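Local structure of hepatocyte growth factor-regulated tyrosine kinase substrate (Drosophila melanogaster, 1DVP) at residues T14-E20 / N55-Y61; K48-N52 / M89-F93. The protein is essential for endosome membrane invagination and multivesicular body formation, binds ubiquitin, and dampens tyrosine kinase receptor signalling by promoting degradation of active receptors. All blocks are in the same frame, centred on the assembly; numbering follows the deposited sequence.

Interaction 1: T14-E20 / N55-Y61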
loop_
_atom_site.group_PDB
_atom_site.type_symbol
_atom_site.label_atom_id
_atom_site.label_comp_id
_atom_site.label_asym_id
_atom_site.label_seq_id
_atom_site.Cartn_x
_atom_site.Cartn_y
_atom_site.Cartn_z
ATOM N N THR A 14 16.845 -9.087 -25.353
ATOM C CA THR A 14 16.710 -10.282 -26.200
ATOM C C THR A 14 17.958 -11.177 -26.187
ATOM O O THR A 14 18.067 -12.115 -26.977
ATOM C CB THR A 14 16.453 -9.914 -27.643
ATOM O OG1 THR A 14 17.531 -9.086 -28.099
ATOM C CG2 THR A 14 15.119 -9.211 -27.780
ATOM N N SER A 15 18.892 -10.862 -25.306
ATOM C CA SER A 15 20.115 -11.620 -25.148
ATOM C C SER A 15 19.873 -13.099 -24.799
ATOM O O SER A 15 19.195 -13.416 -23.820
ATOM C CB SER A 15 20.955 -10.966 -24.044
ATOM O OG SER A 15 22.111 -11.749 -23.790
ATOM N N HIS A 16 20.448 -14.008 -25.582
ATOM C CA HIS A 16 20.258 -15.427 -25.315
ATOM C C HIS A 16 20.829 -15.863 -23.958
ATOM O O HIS A 16 20.477 -16.927 -23.444
ATOM C CB HIS A 16 20.853 -16.272 -26.444
ATOM C CG HIS A 16 22.342 -16.188 -26.524
ATOM N ND1 HIS A 16 22.998 -15.066 -26.991
ATOM C CD2 HIS A 16 23.301 -17.016 -26.055
ATOM C CE1 HIS A 16 24.295 -15.204 -26.793
ATOM N NE2 HIS A 16 24.505 -16.378 -26.226
ATOM N N LEU A 17 21.664 -15.022 -23.352
ATOM C CA LEU A 17 22.266 -15.332 -22.051
ATOM C C LEU A 17 21.321 -15.213 -20.842
ATOM O O LEU A 17 21.547 -15.846 -19.796
ATOM C CB LEU A 17 23.500 -14.445 -21.828
ATOM C CG LEU A 17 24.569 -14.614 -22.903
ATOM C CD1 LEU A 17 25.677 -13.581 -22.730
ATOM C CD2 LEU A 17 25.138 -16.049 -22.808
ATOM N N ARG A 18 20.267 -14.401 -20.976
ATOM C CA ARG A 18 19.314 -14.227 -19.893
ATOM C C ARG A 18 18.512 -15.514 -19.729
ATOM O O ARG A 18 18.091 -16.115 -20.717
ATOM C CB ARG A 18 18.384 -13.046 -20.195
ATOM C CG ARG A 18 19.088 -11.672 -20.218
ATOM C CD ARG A 18 19.387 -11.187 -18.805
ATOM N NE ARG A 18 18.183 -11.295 -17.978
ATOM C CZ ARG A 18 18.072 -10.900 -16.722
ATOM N NH1 ARG A 18 19.096 -10.343 -16.088
ATOM N NH2 ARG A 18 16.928 -11.082 -16.088
ATOM N N LEU A 19 18.310 -15.928 -18.478
ATOM C CA LEU A 19 17.588 -17.166 -18.174
ATOM C C LEU A 19 16.146 -16.870 -17.797
ATOM O O LEU A 19 15.285 -17.764 -17.722
ATOM C CB LEU A 19 18.327 -17.932 -17.064
ATOM C CG LEU A 19 19.650 -18.519 -17.610
ATOM C CD1 LEU A 19 20.442 -19.201 -16.505
ATOM C CD2 LEU A 19 19.354 -19.538 -18.738
ATOM N N GLU A 20 15.869 -15.586 -17.617
ATOM C CA GLU A 20 14.538 -15.124 -17.294
ATOM C C GLU A 20 14.485 -13.751 -17.925
ATOM O O GLU A 20 15.536 -13.120 -18.140
ATOM C CB GLU A 20 14.385 -14.999 -15.802
ATOM C CG GLU A 20 15.499 -14.202 -15.259
ATOM C CD GLU A 20 16.357 -15.015 -14.363
ATOM O OE1 GLU A 20 17.554 -14.633 -14.145
ATOM O OE2 GLU A 20 15.821 -16.039 -13.861
ATOM N N ASN A 55 18.659 -17.585 -32.798
ATOM C CA ASN A 55 18.623 -18.208 -31.479
ATOM C C ASN A 55 17.167 -18.308 -31.045
ATOM O O ASN A 55 16.421 -17.348 -31.179
ATOM C CB ASN A 55 19.454 -17.389 -30.491
ATOM C CG ASN A 55 19.516 -18.025 -29.113
ATOM O OD1 ASN A 55 18.564 -17.968 -28.334
ATOM N ND2 ASN A 55 20.651 -18.649 -28.810
ATOM N N PRO A 56 16.747 -19.475 -30.524
ATOM C CA PRO A 56 15.359 -19.676 -30.083
ATOM C C PRO A 56 14.976 -18.810 -28.890
ATOM O O PRO A 56 13.835 -18.379 -28.792
ATOM C CB PRO A 56 15.313 -21.164 -29.749
ATOM C CG PRO A 56 16.713 -21.403 -29.176
ATOM C CD PRO A 56 17.589 -20.637 -30.161
ATOM N N HIS A 57 15.926 -18.592 -27.980
ATOM C CA HIS A 57 15.690 -17.765 -26.789
ATOM C C HIS A 57 15.597 -16.271 -27.151
ATOM O O HIS A 57 14.662 -15.598 -26.733
ATOM C CB HIS A 57 16.784 -18.007 -25.749
ATOM C CG HIS A 57 16.965 -19.454 -25.408
ATOM N ND1 HIS A 57 18.033 -20.199 -25.862
ATOM C CD2 HIS A 57 16.170 -20.314 -24.724
ATOM C CE1 HIS A 57 17.886 -21.455 -25.474
ATOM N NE2 HIS A 57 16.765 -21.549 -24.785
ATOM N N SER A 58 16.553 -15.767 -27.930
ATOM C CA SER A 58 16.509 -14.380 -28.373
ATOM C C SER A 58 15.217 -14.104 -29.161
ATOM O O SER A 58 14.552 -13.052 -29.008
ATOM C CB SER A 58 17.697 -14.057 -29.282
ATOM O OG SER A 58 18.924 -14.131 -28.586
ATOM N N SER A 59 14.871 -15.043 -30.035
ATOM C CA SER A 59 13.679 -14.895 -30.861
ATOM C C SER A 59 12.412 -14.862 -30.013
ATOM O O SER A 59 11.525 -14.047 -30.241
ATOM C CB SER A 59 13.606 -16.031 -31.877
ATOM O OG SER A 59 12.349 -16.068 -32.512
ATOM N N CYS A 60 12.327 -15.730 -29.020
ATOM C CA CYS A 60 11.141 -15.744 -28.205
ATOM C C CYS A 60 11.085 -14.543 -27.271
ATOM O O CYS A 60 9.999 -14.052 -26.973
ATOM C CB CYS A 60 11.049 -17.034 -27.394
ATOM S SG CYS A 60 9.358 -17.319 -26.844
ATOM N N TYR A 61 12.247 -14.100 -26.797
ATOM C CA TYR A 61 12.326 -12.941 -25.932
ATOM C C TYR A 61 11.832 -11.691 -26.677
ATOM O O TYR A 61 11.102 -10.879 -26.089
ATOM C CB TYR A 61 13.770 -12.715 -25.429
ATOM C CG TYR A 61 14.138 -13.473 -24.163
ATOM C CD1 TYR A 61 13.206 -13.679 -23.138
ATOM C CD2 TYR A 61 15.426 -13.950 -23.977
ATOM C CE1 TYR A 61 13.551 -14.352 -21.963
ATOM C CE2 TYR A 61 15.801 -14.622 -22.820
ATOM C CZ TYR A 61 14.865 -14.832 -21.812
ATOM O OH TYR A 61 15.241 -15.569 -20.692
#
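Ser58 turns its OG away from its own carbonyl carbon (chi1 -66°), and Tyr61 swings CG to the same side (chi1 -87°), placing the hydroxyl and the ring against loop 14-20 from the first turns of helix 56-72. The Ser58 hydroxyl donates to Thr14 O at 2.7 Å, arriving nearly in line with the C=O bond, while Ser58 CA adds a CH...O contact to that oxygen. Beside it, His16 CB rests on the Asn55 amide, 3.4 Å from ND2. This amide also caps the helix: Asn55 is the N-cap, and its OD1 accepts from Ser58 N at 3.0 Å and weakly from His57 N. In the superhelix of the VHS domain, the contact thus fastens the linker between helices 5-14 and 23-34 to the start of helix 56-72. Tyr61 reaches the type I turn Ser15-Arg18 with its CE2 side, CE2 3.7 Å from Ser15 O, and its OH donates weakly to Arg18 O at 2.9 Å, in the ring plane. A leucine in place of Tyr61 would probably leave Arg18 O without this donor and take away the ring's packing against the turn. Farther along, Arg18 NE and NH2 both grip Glu20 O; NH2 also reaches Pro21 O.

Interaction 2: K48-N52 / M89-F93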
loop_
_atom_site.group_PDB
_atom_site.type_symbol
_atom_site.label_atom_id
_atom_site.label_comp_id
_atom_site.label_asym_id
_atom_site.label_seq_id
_atom_site.Cartn_x
_atom_site.Cartn_y
_atom_site.Cartn_z
ATOM N N LYS A 48 11.402 -6.637 -35.102
ATOM C CA LYS A 48 11.277 -7.681 -36.115
ATOM C C LYS A 48 12.613 -8.385 -36.357
ATOM O O LYS A 48 12.659 -9.602 -36.411
ATOM C CB LYS A 48 10.767 -7.110 -37.432
ATOM C CG LYS A 48 9.280 -6.895 -37.503
ATOM C CD LYS A 48 8.978 -6.247 -38.846
ATOM C CE LYS A 48 7.680 -5.471 -38.859
ATOM N NZ LYS A 48 7.826 -4.185 -39.654
ATOM N N LYS A 49 13.698 -7.631 -36.496
ATOM C CA LYS A 49 14.996 -8.260 -36.715
ATOM C C LYS A 49 15.356 -9.248 -35.615
ATOM O O LYS A 49 15.940 -10.305 -35.882
ATOM C CB LYS A 49 16.069 -7.205 -36.828
ATOM C CG LYS A 49 15.832 -6.303 -38.012
ATOM C CD LYS A 49 16.901 -5.259 -38.155
ATOM C CE LYS A 49 16.612 -4.367 -39.362
ATOM N NZ LYS A 49 17.666 -3.310 -39.508
ATOM N N LYS A 50 14.996 -8.909 -34.381
ATOM C CA LYS A 50 15.281 -9.776 -33.249
ATOM C C LYS A 50 14.352 -10.990 -33.291
ATOM O O LYS A 50 14.728 -12.069 -32.838
ATOM C CB LYS A 50 15.138 -9.021 -31.926
ATOM C CG LYS A 50 16.181 -7.941 -31.715
ATOM C CD LYS A 50 17.610 -8.480 -31.580
ATOM C CE LYS A 50 18.573 -7.305 -31.447
ATOM N NZ LYS A 50 20.018 -7.698 -31.487
ATOM N N MET A 51 13.147 -10.809 -33.834
ATOM C CA MET A 51 12.221 -11.929 -33.970
ATOM C C MET A 51 12.896 -12.954 -34.886
ATOM O O MET A 51 12.802 -14.168 -34.658
ATOM C CB MET A 51 10.895 -11.481 -34.591
ATOM C CG MET A 51 9.937 -10.772 -33.624
ATOM S SD MET A 51 8.493 -10.022 -34.470
ATOM C CE MET A 51 7.680 -11.593 -35.131
ATOM N N ASN A 52 13.606 -12.451 -35.898
ATOM C CA ASN A 52 14.296 -13.317 -36.850
ATOM C C ASN A 52 15.688 -13.760 -36.409
ATOM O O ASN A 52 16.529 -14.154 -37.249
ATOM C CB ASN A 52 14.389 -12.650 -38.231
ATOM C CG ASN A 52 13.011 -12.379 -38.862
ATOM O OD1 ASN A 52 12.137 -13.239 -38.885
ATOM N ND2 ASN A 52 12.834 -11.178 -39.385
ATOM N N MET A 89 2.320 -11.364 -41.749
ATOM C CA MET A 89 3.731 -11.655 -41.475
ATOM C C MET A 89 3.770 -12.525 -40.217
ATOM O O MET A 89 4.461 -13.541 -40.157
ATOM C CB MET A 89 4.521 -10.368 -41.198
ATOM C CG MET A 89 4.766 -10.101 -39.688
ATOM S SD MET A 89 6.343 -10.753 -38.917
ATOM C CE MET A 89 7.183 -9.152 -38.784
ATOM N N PHE A 90 3.019 -12.111 -39.207
ATOM C CA PHE A 90 3.004 -12.861 -37.980
ATOM C C PHE A 90 2.661 -14.279 -38.314
ATOM O O PHE A 90 3.196 -15.233 -37.744
ATOM C CB PHE A 90 1.984 -12.260 -37.024
ATOM C CG PHE A 90 2.460 -10.998 -36.372
ATOM C CD1 PHE A 90 1.562 -10.014 -35.982
ATOM C CD2 PHE A 90 3.820 -10.799 -36.130
ATOM C CE1 PHE A 90 2.018 -8.839 -35.352
ATOM C CE2 PHE A 90 4.271 -9.646 -35.514
ATOM C CZ PHE A 90 3.368 -8.662 -35.123
ATOM N N SER A 91 1.779 -14.418 -39.285
ATOM C CA SER A 91 1.354 -15.742 -39.665
ATOM C C SER A 91 2.454 -16.562 -40.308
ATOM O O SER A 91 2.754 -17.676 -39.850
ATOM C CB SER A 91 0.166 -15.662 -40.597
ATOM O OG SER A 91 -0.450 -16.926 -40.602
ATOM N N SER A 92 3.059 -16.029 -41.366
ATOM C CA SER A 92 4.111 -16.781 -42.032
ATOM C C SER A 92 5.257 -17.027 -41.091
ATOM O O SER A 92 5.894 -18.074 -41.144
ATOM C CB SER A 92 4.614 -16.065 -43.286
ATOM O OG SER A 92 4.408 -14.664 -43.219
ATOM N N PHE A 93 5.503 -16.062 -40.213
ATOM C CA PHE A 93 6.575 -16.167 -39.246
ATOM C C PHE A 93 6.405 -17.401 -38.372
ATOM O O PHE A 93 7.306 -18.229 -38.277
ATOM C CB PHE A 93 6.607 -14.907 -38.370
ATOM C CG PHE A 93 7.576 -14.987 -37.217
ATOM C CD1 PHE A 93 8.944 -14.777 -37.410
ATOM C CD2 PHE A 93 7.121 -15.280 -35.934
ATOM C CE1 PHE A 93 9.839 -14.854 -36.343
ATOM C CE2 PHE A 93 8.013 -15.361 -34.865
ATOM C CZ PHE A 93 9.370 -15.146 -35.076
#
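Met89 meets Lys48 through its terminal methyl, which presses against the aliphatic part of the lysine. Met89 CE lies 3.3 Å from Lys48 CG and scarcely farther from CD, closer than carbon atoms usually approach. The methionine chain is bent at chi2 and chi3, and this folding lets CE lie alongside the lysine methylenes while its sulfur faces the methyl of Met51, with Met89 SD 4.1 Å from Met51 CE. Next in sequence, Phe90 offers an edge rather than a face: Met51 CE sits near the plane of its ring, 3.9 Å from CE2. The Phe90 ring is buried, with Leu66 of helix 56-72 and Met106 of helix 100-116 among its neighbours.

Helix-on-helix packing of this kind is what the right-handed superhelix of the VHS domain is made of; here it joins the C-terminal end of helix 40-51 to helix 84-96. The nearest CA atoms, of Asn52 and Phe93, are 8.6 Å apart, and side chains fill the interval. Chief among them is Met51, whose chain extends at chi2 (171°) and bends only at the sulfur.

Phe93, one turn after Met89, receives the end of that reach on its face. Its CG lies anti to the backbone N (chi1 173°), which carries the ring across to helix 40-51. Met51 CE stands 3.7 Å from the ring centroid and only 8° off the normal, a CH-pi contact, with the sulfur farther out above the same face in a Met-aromatic pairing. The rim of the ring meets polar atoms instead: Phe93 CE1 is 3.5 Å from Met51 O, in the ring plane, and 3.8 Å from Asn52 OD1. Val102 packs against Phe93 from helix 100-116.

In the fold
From the N terminus, the chain leaves helix 5-14 into loop 14-20, passes through helix 23-34 and helix 40-51, and returns at residues 55-61, where interaction 1 closes its loop. Interaction 2 opens before that closure, at 48-52, and closes only at 89-93 on helix 84-96, after helices 56-72 and 74-81. The two loops therefore cross instead of nesting, and the short turn between helices 40-51 and 56-72 brings them together. They touch directly: Ser59 OG hydrogen-bonds to Met51 O, at the end of helix 40-51, and lies near Phe93, while Thr14 packs on Lys50. Together they tie the first interhelical loop of the VHS domain, through helix 56-72, to helices 40-51 and 84-96.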